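Local atomic coordinates of serine protease (Nocardiopsis alba, PDB entry 2OUA), a protein that probably cleaves peptide bonds within proteins as the mature domain of a secreted chymotrypsin-like serine endopeptidase of the S1 family, made as a longer zymogen. Residues G13-G18 with G34-V39; L76-R79 with G84-T87; V100-S103 with W109-G112. All coordinates share one frame; numbering follows the deposited sequence.

Interaction 1. Residues G13-G18 with G34-V39; sequences GRCSVG and GHCGSV. Unlike the reference sequence in segment 34-39: Gly37 (reference Ala).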
ATOM      1  N   GLY A  13      -4.478  -3.803 -15.376  1.00 17.96           N
ATOM      2  CA  GLY A  13      -3.080  -3.819 -14.996  1.00 15.90           C
ATOM      3  C   GLY A  13      -3.059  -4.470 -13.627  1.00 15.19           C
ATOM      4  O   GLY A  13      -4.088  -4.981 -13.177  1.00 16.15           O
ATOM      5  N   ARG A  14      -1.922  -4.455 -12.946  1.00 13.62           N
ATOM      6  CA  ARG A  14      -1.853  -5.070 -11.630  1.00 12.09           C
ATOM      7  C   ARG A  14      -1.172  -4.200 -10.583  1.00 11.18           C
ATOM      8  O   ARG A  14      -0.193  -3.507 -10.860  1.00 10.00           O
ATOM      9  CB  ARG A  14      -1.144  -6.430 -11.724  1.00 13.40           C
ATOM     10  CG  ARG A  14      -0.952  -7.155 -10.390  1.00 15.02           C
ATOM     11  CD  ARG A  14      -0.559  -8.617 -10.604  1.00 17.53           C
ATOM     12  NE  ARG A  14       0.631  -8.762 -11.442  1.00 17.26           N
ATOM     13  CZ  ARG A  14       1.878  -8.561 -11.021  1.00 19.45           C
ATOM     14  NH1 ARG A  14       2.111  -8.210  -9.763  1.00 16.98           N
ATOM     15  NH2 ARG A  14       2.891  -8.698 -11.867  1.00 18.76           N
ATOM     16  N   CYS A  15      -1.722  -4.232  -9.374  1.00 10.93           N
ATOM     17  CA  CYS A  15      -1.175  -3.496  -8.241  1.00 10.40           C
ATOM     18  C   CYS A  15      -1.343  -4.399  -7.026  1.00 10.13           C
ATOM     19  O   CYS A  15      -1.843  -5.517  -7.151  1.00  9.15           O
ATOM     20  CB  CYS A  15      -1.919  -2.168  -8.041  1.00 11.17           C
ATOM     21  SG  CYS A  15      -1.186  -0.758  -8.946  1.00 13.56           S
ATOM     22  N   SER A  16      -0.923  -3.921  -5.858  1.00  8.78           N
ATOM     23  CA  SER A  16      -1.018  -4.714  -4.642  1.00  8.35           C
ATOM     24  C   SER A  16      -1.807  -4.018  -3.538  1.00  7.14           C
ATOM     25  O   SER A  16      -1.776  -2.794  -3.413  1.00  6.80           O
ATOM     26  CB  SER A  16       0.383  -5.041  -4.123  1.00  8.77           C
ATOM     27  OG  SER A  16       1.151  -5.700  -5.115  1.00 10.94           O
ATOM     28  N   VAL A  17      -2.496  -4.819  -2.732  1.00  6.23           N
ATOM     29  CA  VAL A  17      -3.290  -4.312  -1.617  1.00  7.04           C
ATOM     30  C   VAL A  17      -2.383  -3.685  -0.567  1.00  6.66           C
ATOM     31  O   VAL A  17      -1.320  -4.223  -0.249  1.00  7.64           O
ATOM     32  CB  VAL A  17      -4.106  -5.457  -0.940  1.00  7.06           C
ATOM     33  CG1 VAL A  17      -4.745  -4.963   0.349  1.00  6.77           C
ATOM     34  CG2 VAL A  17      -5.179  -5.973  -1.892  1.00  5.91           C
ATOM     35  N   GLY A  18      -2.801  -2.539  -0.039  1.00  5.53           N
ATOM     36  CA  GLY A  18      -2.029  -1.878   0.994  1.00  5.99           C
ATOM     37  C   GLY A  18      -2.445  -2.447   2.339  1.00  7.05           C
ATOM     38  O   GLY A  18      -1.771  -3.311   2.891  1.00  6.95           O
ATOM     39  N   GLY A  34      -2.636   5.719  -5.250  1.00  6.99           N
ATOM     40  CA  GLY A  34      -3.543   6.395  -6.159  1.00  6.55           C
ATOM     41  C   GLY A  34      -3.192   6.236  -7.630  1.00  7.65           C
ATOM     42  O   GLY A  34      -4.064   6.358  -8.494  1.00  6.82           O
ATOM     43  N   HIS A  35      -1.929   5.967  -7.944  1.00  6.35           N
ATOM     44  CA  HIS A  35      -1.570   5.821  -9.350  1.00  8.76           C
ATOM     45  C   HIS A  35      -2.081   4.499  -9.912  1.00  8.49           C
ATOM     46  O   HIS A  35      -2.034   4.267 -11.117  1.00  8.59           O
ATOM     47  CB  HIS A  35      -0.051   5.947  -9.561  1.00 11.06           C
ATOM     48  CG  HIS A  35       0.738   4.757  -9.108  1.00 12.91           C
ATOM     49  ND1 HIS A  35       1.471   4.752  -7.936  1.00 14.12           N
ATOM     50  CD2 HIS A  35       0.942   3.550  -9.683  1.00 13.28           C
ATOM     51  CE1 HIS A  35       2.088   3.591  -7.814  1.00 14.22           C
ATOM     52  NE2 HIS A  35       1.784   2.844  -8.859  1.00 15.63           N
ATOM     53  N   CYS A  36      -2.584   3.637  -9.032  1.00  7.92           N
ATOM     54  CA  CYS A  36      -3.117   2.346  -9.455  1.00  8.66           C
ATOM     55  C   CYS A  36      -4.502   2.482 -10.083  1.00  9.34           C
ATOM     56  O   CYS A  36      -4.958   1.591 -10.804  1.00  8.82           O
ATOM     57  CB  CYS A  36      -3.187   1.388  -8.268  1.00  9.34           C
ATOM     58  SG  CYS A  36      -1.552   0.821  -7.713  1.00 12.77           S
ATOM     59  N   GLY A  37      -5.172   3.595  -9.814  1.00  8.27           N
ATOM     60  CA  GLY A  37      -6.495   3.772 -10.383  1.00  7.57           C
ATOM     61  C   GLY A  37      -7.140   5.112 -10.108  1.00  8.58           C
ATOM     62  O   GLY A  37      -7.011   5.670  -9.016  1.00  8.78           O
ATOM     63  N   SER A  38      -7.831   5.630 -11.119  1.00  7.25           N
ATOM     64  CA  SER A  38      -8.537   6.900 -11.015  1.00  7.44           C
ATOM     65  C   SER A  38      -9.863   6.637 -10.310  1.00  8.18           C
ATOM     66  O   SER A  38     -10.347   5.507 -10.291  1.00  5.75           O
ATOM     67  CB  SER A  38      -8.801   7.462 -12.413  1.00  9.43           C
ATOM     68  OG  SER A  38      -9.427   6.491 -13.239  1.00  7.53           O
ATOM     69  N   VAL A  39     -10.454   7.674  -9.728  1.00  8.78           N
ATOM     70  CA  VAL A  39     -11.729   7.501  -9.045  1.00  8.91           C
ATOM     71  C   VAL A  39     -12.713   6.850 -10.010  1.00  8.65           C
ATOM     72  O   VAL A  39     -12.806   7.247 -11.174  1.00  7.64           O
ATOM     73  CB  VAL A  39     -12.304   8.849  -8.574  1.00  9.03           C
ATOM     74  CG1 VAL A  39     -13.710   8.650  -8.014  1.00 10.26           C
ATOM     75  CG2 VAL A  39     -11.398   9.453  -7.512  1.00 10.58           C
TER
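Cys15 and Cys36 carry this contact through a single covalent link, the disulfide between Cys15 SG and Cys36 SG, 2.0 Å long. Its torsion about the S-S bond is -89°, close to the relaxed right angle, and sets the two beta carbons 3.8 Å apart, Cys15 CB to Cys36 CB. Both sulfurs sit anti to their own carbonyl carbon and beside the backbone N, but Cys15 reaches this position with chi1 at -91°, well off the staggered value, whereas Cys36 stays near it. The backbones remain separate, with Cys15 CA 6.3 Å from Cys36 CA. No hydrogen bond joins the segments, so the bridge alone ties them directly.

The aromatic component is slight. Cys15 SG lies 5.3 Å from the centroid of the His35 imidazole, approaching obliquely at 47° off the ring normal. His35 turns its ring to other partners: ND1 is hydrogen-bonded to Asp61 OD2 and NE2 to Ser143 OG, the charge-relay geometry expected of the predicted catalytic triad. The disulfide thus fastens the short 3-10 turn that bears the histidine, as in chymotrypsin-like proteases, where a cystine commonly flanks this residue.

Within the turn, Gly37 N bonds to Gly34 O (3.3 Å). Strand 14-22, which supplies Cys15, runs antiparallel to strands 8-10 and 28-32, and the turn 34-36 follows the latter. Tyr9 of strand 8-10 and Ser143 pack on both cysteines, while Phe52 of strand 48-56 touches Cys36, leaving the bridge buried between these strands and the nucleophile loop.

Interaction 2. Residues L76-R79 with G84-T87; sequences LVSR and GYAT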
ATOM      1  N   LEU A  76      -4.082  -8.851   8.245  1.00  9.48           N
ATOM      2  CA  LEU A  76      -2.867  -9.514   7.794  1.00  9.44           C
ATOM      3  C   LEU A  76      -2.175  -8.884   6.587  1.00 10.07           C
ATOM      4  O   LEU A  76      -2.790  -8.178   5.789  1.00 11.30           O
ATOM      5  CB  LEU A  76      -3.176 -10.975   7.452  1.00  9.71           C
ATOM      6  CG  LEU A  76      -3.873 -11.826   8.513  1.00 10.90           C
ATOM      7  CD1 LEU A  76      -4.182 -13.205   7.933  1.00 10.68           C
ATOM      8  CD2 LEU A  76      -2.989 -11.944   9.742  1.00 10.91           C
ATOM      9  N   VAL A  77      -0.884  -9.181   6.472  1.00  7.81           N
ATOM     10  CA  VAL A  77      -0.037  -8.743   5.370  1.00  7.64           C
ATOM     11  C   VAL A  77       0.796  -9.969   5.004  1.00  7.68           C
ATOM     12  O   VAL A  77       1.468 -10.539   5.864  1.00  6.87           O
ATOM     13  CB  VAL A  77       0.916  -7.596   5.791  1.00  6.24           C
ATOM     14  CG1 VAL A  77       1.904  -7.284   4.651  1.00  5.17           C
ATOM     15  CG2 VAL A  77       0.107  -6.357   6.143  1.00  5.36           C
ATOM     16  N   SER A  78       0.748 -10.380   3.739  1.00  7.06           N
ATOM     17  CA  SER A  78       1.506 -11.549   3.299  1.00  7.18           C
ATOM     18  C   SER A  78       3.010 -11.318   3.287  1.00  7.93           C
ATOM     19  O   SER A  78       3.476 -10.259   2.868  1.00  7.85           O
ATOM     20  CB  SER A  78       1.065 -11.974   1.899  1.00 10.34           C
ATOM     21  OG  SER A  78       1.825 -13.084   1.448  1.00  8.38           O
ATOM     22  N   ARG A  79       3.764 -12.317   3.743  1.00  7.10           N
ATOM     23  CA  ARG A  79       5.221 -12.229   3.757  1.00  8.32           C
ATOM     24  C   ARG A  79       5.805 -13.087   2.637  1.00  8.63           C
ATOM     25  O   ARG A  79       7.010 -13.329   2.580  1.00  8.92           O
ATOM     26  CB  ARG A  79       5.768 -12.664   5.122  1.00  7.47           C
ATOM     27  CG  ARG A  79       5.310 -11.750   6.251  1.00  9.20           C
ATOM     28  CD  ARG A  79       5.753 -12.243   7.628  1.00 13.37           C
ATOM     29  NE  ARG A  79       7.187 -12.090   7.860  1.00 17.14           N
ATOM     30  CZ  ARG A  79       8.082 -13.074   7.760  1.00 20.20           C
ATOM     31  NH1 ARG A  79       7.698 -14.301   7.428  1.00 17.84           N
ATOM     32  NH2 ARG A  79       9.366 -12.832   8.008  1.00 18.24           N
ATOM     33  N   GLY A  84       4.162 -17.162   5.734  1.00  7.92           N
ATOM     34  CA  GLY A  84       3.191 -16.660   6.684  1.00  8.20           C
ATOM     35  C   GLY A  84       2.737 -15.238   6.482  1.00  8.14           C
ATOM     36  O   GLY A  84       2.756 -14.719   5.365  1.00  9.05           O
ATOM     37  N   TYR A  85       2.328 -14.606   7.579  1.00  8.02           N
ATOM     38  CA  TYR A  85       1.833 -13.239   7.537  1.00  8.13           C
ATOM     39  C   TYR A  85       2.290 -12.379   8.697  1.00  9.33           C
ATOM     40  O   TYR A  85       2.664 -12.880   9.752  1.00  9.39           O
ATOM     41  CB  TYR A  85       0.303 -13.239   7.560  1.00  9.54           C
ATOM     42  CG  TYR A  85      -0.336 -14.066   6.483  1.00  9.86           C
ATOM     43  CD1 TYR A  85      -0.449 -15.451   6.612  1.00 12.43           C
ATOM     44  CD2 TYR A  85      -0.820 -13.467   5.324  1.00 11.40           C
ATOM     45  CE1 TYR A  85      -1.032 -16.220   5.608  1.00 10.53           C
ATOM     46  CE2 TYR A  85      -1.402 -14.223   4.314  1.00 11.67           C
ATOM     47  CZ  TYR A  85      -1.506 -15.596   4.464  1.00 13.09           C
ATOM     48  OH  TYR A  85      -2.085 -16.341   3.463  1.00 10.68           O
ATOM     49  N   ALA A  86       2.248 -11.067   8.486  1.00  8.51           N
ATOM     50  CA  ALA A  86       2.564 -10.118   9.535  1.00  7.97           C
ATOM     51  C   ALA A  86       1.168  -9.693   9.969  1.00  8.69           C
ATOM     52  O   ALA A  86       0.233  -9.733   9.168  1.00  8.66           O
ATOM     53  CB  ALA A  86       3.326  -8.925   8.976  1.00  7.23           C
ATOM     54  N   THR A  87       1.012  -9.312  11.226  1.00  9.25           N
ATOM     55  CA  THR A  87      -0.293  -8.886  11.712  1.00 11.68           C
ATOM     56  C   THR A  87      -0.297  -7.376  11.914  1.00 11.28           C
ATOM     57  O   THR A  87       0.718  -6.791  12.287  1.00 11.98           O
ATOM     58  CB  THR A  87      -0.638  -9.572  13.043  1.00 12.70           C
ATOM     59  OG1 THR A  87       0.420  -9.344  13.978  1.00 13.61           O
ATOM     60  CG2 THR A  87      -0.804 -11.068  12.839  1.00 16.06           C
TER
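Leu76-Ser78 and Tyr85-Thr87 pair as antiparallel strands, 151° between their directions, with Val77 and Ala86 as the hydrogen-bonded pair (Val77 N to Ala86 O 3.0 Å, Ala86 N to Val77 O 2.8 Å) and a further bond from Arg79 N to Gly84 O at 3.1 Å that carries the pairing into the turn, where Gly84 adopts a positive phi.

On the face bearing Leu76, Ser78, Tyr85 and Thr87, the Tyr85 ring lies across the neighbouring strand. With CG beside the backbone N (chi1 -55°), its CD2 comes obliquely to within 3.6 Å of Ser78 CA. Leu76 CD1 sits over one face of this ring, offset toward the rim, 4.2 Å above the plane. The other leucine methyl, CD2, turns to Thr87 CG2 at 3.9 Å, so the two methyls touch Tyr85 and Thr87, the residues on this face of the partner strand.

The other face holds Val77 and Ala86, whose beta carbons, Val77 CB and Ala86 CB, are 4.2 Å apart. Just past the strand end, Arg79 lays CG and CD along the partner backbone, its CD 3.6 Å from Tyr85 C; the bend at chi3 then turns the guanidinium away from there, and Arg79 NH1 is hydrogen-bonded to Gly83 O in the turn.

This small hairpin forms a two-stranded sheet of its own. Trp109 of strand 108-116 packs against Val77, Arg79 and Ala86, strand 146-149 adds Ser146 and Ile148, and Gly5 of strand 2-5 makes backbone bonds to Leu76 and Ser78.

Interaction 3. Residues V100-S103 with W109-G112; sequences VCRS and WYCG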
ATOM      1  N   VAL A 100      11.835  -1.712   8.212  1.00  7.47           N
ATOM      2  CA  VAL A 100      10.501  -1.694   7.631  1.00  7.52           C
ATOM      3  C   VAL A 100      10.502  -2.732   6.516  1.00  8.25           C
ATOM      4  O   VAL A 100      11.544  -2.994   5.912  1.00  8.71           O
ATOM      5  CB  VAL A 100      10.146  -0.289   7.058  1.00  7.77           C
ATOM      6  CG1 VAL A 100      10.976   0.007   5.814  1.00  5.25           C
ATOM      7  CG2 VAL A 100       8.652  -0.213   6.745  1.00  5.16           C
ATOM      8  N   CYS A 101       9.356  -3.350   6.267  1.00  7.65           N
ATOM      9  CA  CYS A 101       9.274  -4.353   5.211  1.00  7.70           C
ATOM     10  C   CYS A 101       8.136  -4.021   4.267  1.00  7.56           C
ATOM     11  O   CYS A 101       7.136  -3.419   4.668  1.00  8.51           O
ATOM     12  CB  CYS A 101       9.040  -5.750   5.790  1.00 10.02           C
ATOM     13  SG  CYS A 101      10.317  -6.378   6.930  1.00 12.70           S
ATOM     14  N   ARG A 102       8.295  -4.433   3.014  1.00  7.28           N
ATOM     15  CA  ARG A 102       7.300  -4.184   1.983  1.00  7.29           C
ATOM     16  C   ARG A 102       6.748  -5.495   1.438  1.00  8.07           C
ATOM     17  O   ARG A 102       7.483  -6.473   1.278  1.00  7.22           O
ATOM     18  CB  ARG A 102       7.929  -3.385   0.834  1.00  7.74           C
ATOM     19  CG  ARG A 102       6.992  -3.134  -0.338  1.00  7.71           C
ATOM     20  CD  ARG A 102       7.749  -2.647  -1.563  1.00  9.51           C
ATOM     21  NE  ARG A 102       8.783  -3.592  -1.987  1.00  9.97           N
ATOM     22  CZ  ARG A 102       8.547  -4.826  -2.426  1.00 11.50           C
ATOM     23  NH1 ARG A 102       7.304  -5.288  -2.511  1.00  9.95           N
ATOM     24  NH2 ARG A 102       9.563  -5.607  -2.775  1.00  9.55           N
ATOM     25  N   SER A 103       5.448  -5.513   1.163  1.00  6.96           N
ATOM     26  CA  SER A 103       4.810  -6.697   0.605  1.00  7.45           C
ATOM     27  C   SER A 103       4.214  -6.301  -0.742  1.00  7.85           C
ATOM     28  O   SER A 103       3.415  -5.373  -0.815  1.00  8.23           O
ATOM     29  CB  SER A 103       3.705  -7.207   1.535  1.00  7.43           C
ATOM     30  OG  SER A 103       3.087  -8.361   0.983  1.00  8.68           O
ATOM     31  N   TRP A 109       8.093 -10.180  -0.409  1.00  9.34           N
ATOM     32  CA  TRP A 109       8.428  -9.518   0.849  1.00  8.62           C
ATOM     33  C   TRP A 109       9.906  -9.153   0.985  1.00  9.50           C
ATOM     34  O   TRP A 109      10.769 -10.027   1.036  1.00  9.04           O
ATOM     35  CB  TRP A 109       7.980 -10.451   1.985  1.00  8.25           C
ATOM     36  CG  TRP A 109       8.323 -10.065   3.393  1.00  7.96           C
ATOM     37  CD1 TRP A 109       9.407 -10.489   4.120  1.00  8.74           C
ATOM     38  CD2 TRP A 109       7.521  -9.284   4.287  1.00  8.37           C
ATOM     39  NE1 TRP A 109       9.319 -10.027   5.412  1.00  8.73           N
ATOM     40  CE2 TRP A 109       8.173  -9.285   5.544  1.00  8.57           C
ATOM     41  CE3 TRP A 109       6.312  -8.586   4.151  1.00  6.99           C
ATOM     42  CZ2 TRP A 109       7.653  -8.615   6.659  1.00  7.98           C
ATOM     43  CZ3 TRP A 109       5.795  -7.918   5.260  1.00  5.73           C
ATOM     44  CH2 TRP A 109       6.468  -7.939   6.499  1.00  8.45           C
ATOM     45  N   TYR A 110      10.188  -7.853   1.028  1.00  9.61           N
ATOM     46  CA  TYR A 110      11.554  -7.358   1.175  1.00 10.81           C
ATOM     47  C   TYR A 110      11.618  -6.346   2.311  1.00 11.48           C
ATOM     48  O   TYR A 110      10.665  -5.609   2.548  1.00 10.83           O
ATOM     49  CB  TYR A 110      12.052  -6.710  -0.123  1.00 12.69           C
ATOM     50  CG  TYR A 110      12.470  -7.709  -1.178  1.00 15.06           C
ATOM     51  CD1 TYR A 110      11.523  -8.463  -1.872  1.00 15.64           C
ATOM     52  CD2 TYR A 110      13.819  -7.932  -1.454  1.00 16.82           C
ATOM     53  CE1 TYR A 110      11.908  -9.415  -2.818  1.00 16.90           C
ATOM     54  CE2 TYR A 110      14.217  -8.883  -2.399  1.00 17.08           C
ATOM     55  CZ  TYR A 110      13.256  -9.620  -3.074  1.00 17.93           C
ATOM     56  OH  TYR A 110      13.640 -10.567  -4.000  1.00 19.87           O
ATOM     57  N   CYS A 111      12.746  -6.308   3.012  1.00 11.06           N
ATOM     58  CA  CYS A 111      12.882  -5.386   4.128  1.00 12.57           C
ATOM     59  C   CYS A 111      14.073  -4.451   3.997  1.00 13.18           C
ATOM     60  O   CYS A 111      15.037  -4.727   3.281  1.00 13.74           O
ATOM     61  CB  CYS A 111      12.990  -6.161   5.439  1.00 12.94           C
ATOM     62  SG  CYS A 111      11.655  -7.363   5.754  1.00 16.02           S
ATOM     63  N   GLY A 112      13.989  -3.331   4.704  1.00 11.67           N
ATOM     64  CA  GLY A 112      15.056  -2.359   4.666  1.00 10.83           C
ATOM     65  C   GLY A 112      14.937  -1.388   5.818  1.00 11.10           C
ATOM     66  O   GLY A 112      14.443  -1.743   6.894  1.00 10.98           O
TER
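Cys101 places its CB over one face of the Trp109 indole, 3.5 Å from the centroid of the six-membered ring and 22° off its normal, a CH-pi contact. Its sulfur stands oblique to the same ring, 4.3 Å from that centroid, and closes the disulfide to Cys111 SG. This cystine bridges a non-hydrogen-bonded pair directly across the two strands, drawing Cys101 CA to within 3.9 Å of Cys111 CA. The indole reaches the sulfur bridge because its CG lies opposite the backbone N (chi1 174°), which swings the ring across the neighbouring strand; Ser103 CB meets its edge near the ring plane.

On the other face, Arg102 and Tyr110 lie side by side and point the same way, guanidinium and phenol planes 24° apart, with Arg102 NH2 3.6 Å from Tyr110 CD1. Arg102 is anchored by NE to Cys137 O and by NH2 to Thr107 OG1.

Four backbone hydrogen bonds, among them Arg102 N to Tyr110 O at 2.7 Å, hold the strands. This cross-strand disulfide, at a non-hydrogen-bonded pair of a beta hairpin, links two adjacent strands of the second beta-barrel of the chymotrypsin fold.

Overall arrangement
Interaction 1 lies in the N-terminal half of the two-barrel protease, about 19 Å centre to centre from interaction 3 in the second barrel and on the other side of the chain's centre. Interactions 2 and 3 have centres about 11 Å apart and touch: Ser78 O and Ser103 OG are 2.7 Å apart, a probable hydrogen bond, and Val77 CG1 packs on Ser103 CB at 3.6 Å. Interaction 1 holds His35 of the predicted triad, with the Cys15 side chain about 4 Å from that of Ser143 between nearest atoms. Measured likewise, the bound sulfonyl fluoride inhibitor lies about 6 Å from the Arg102 side chain and about 7 Å from that of Cys15; interaction 2 is away from the active site.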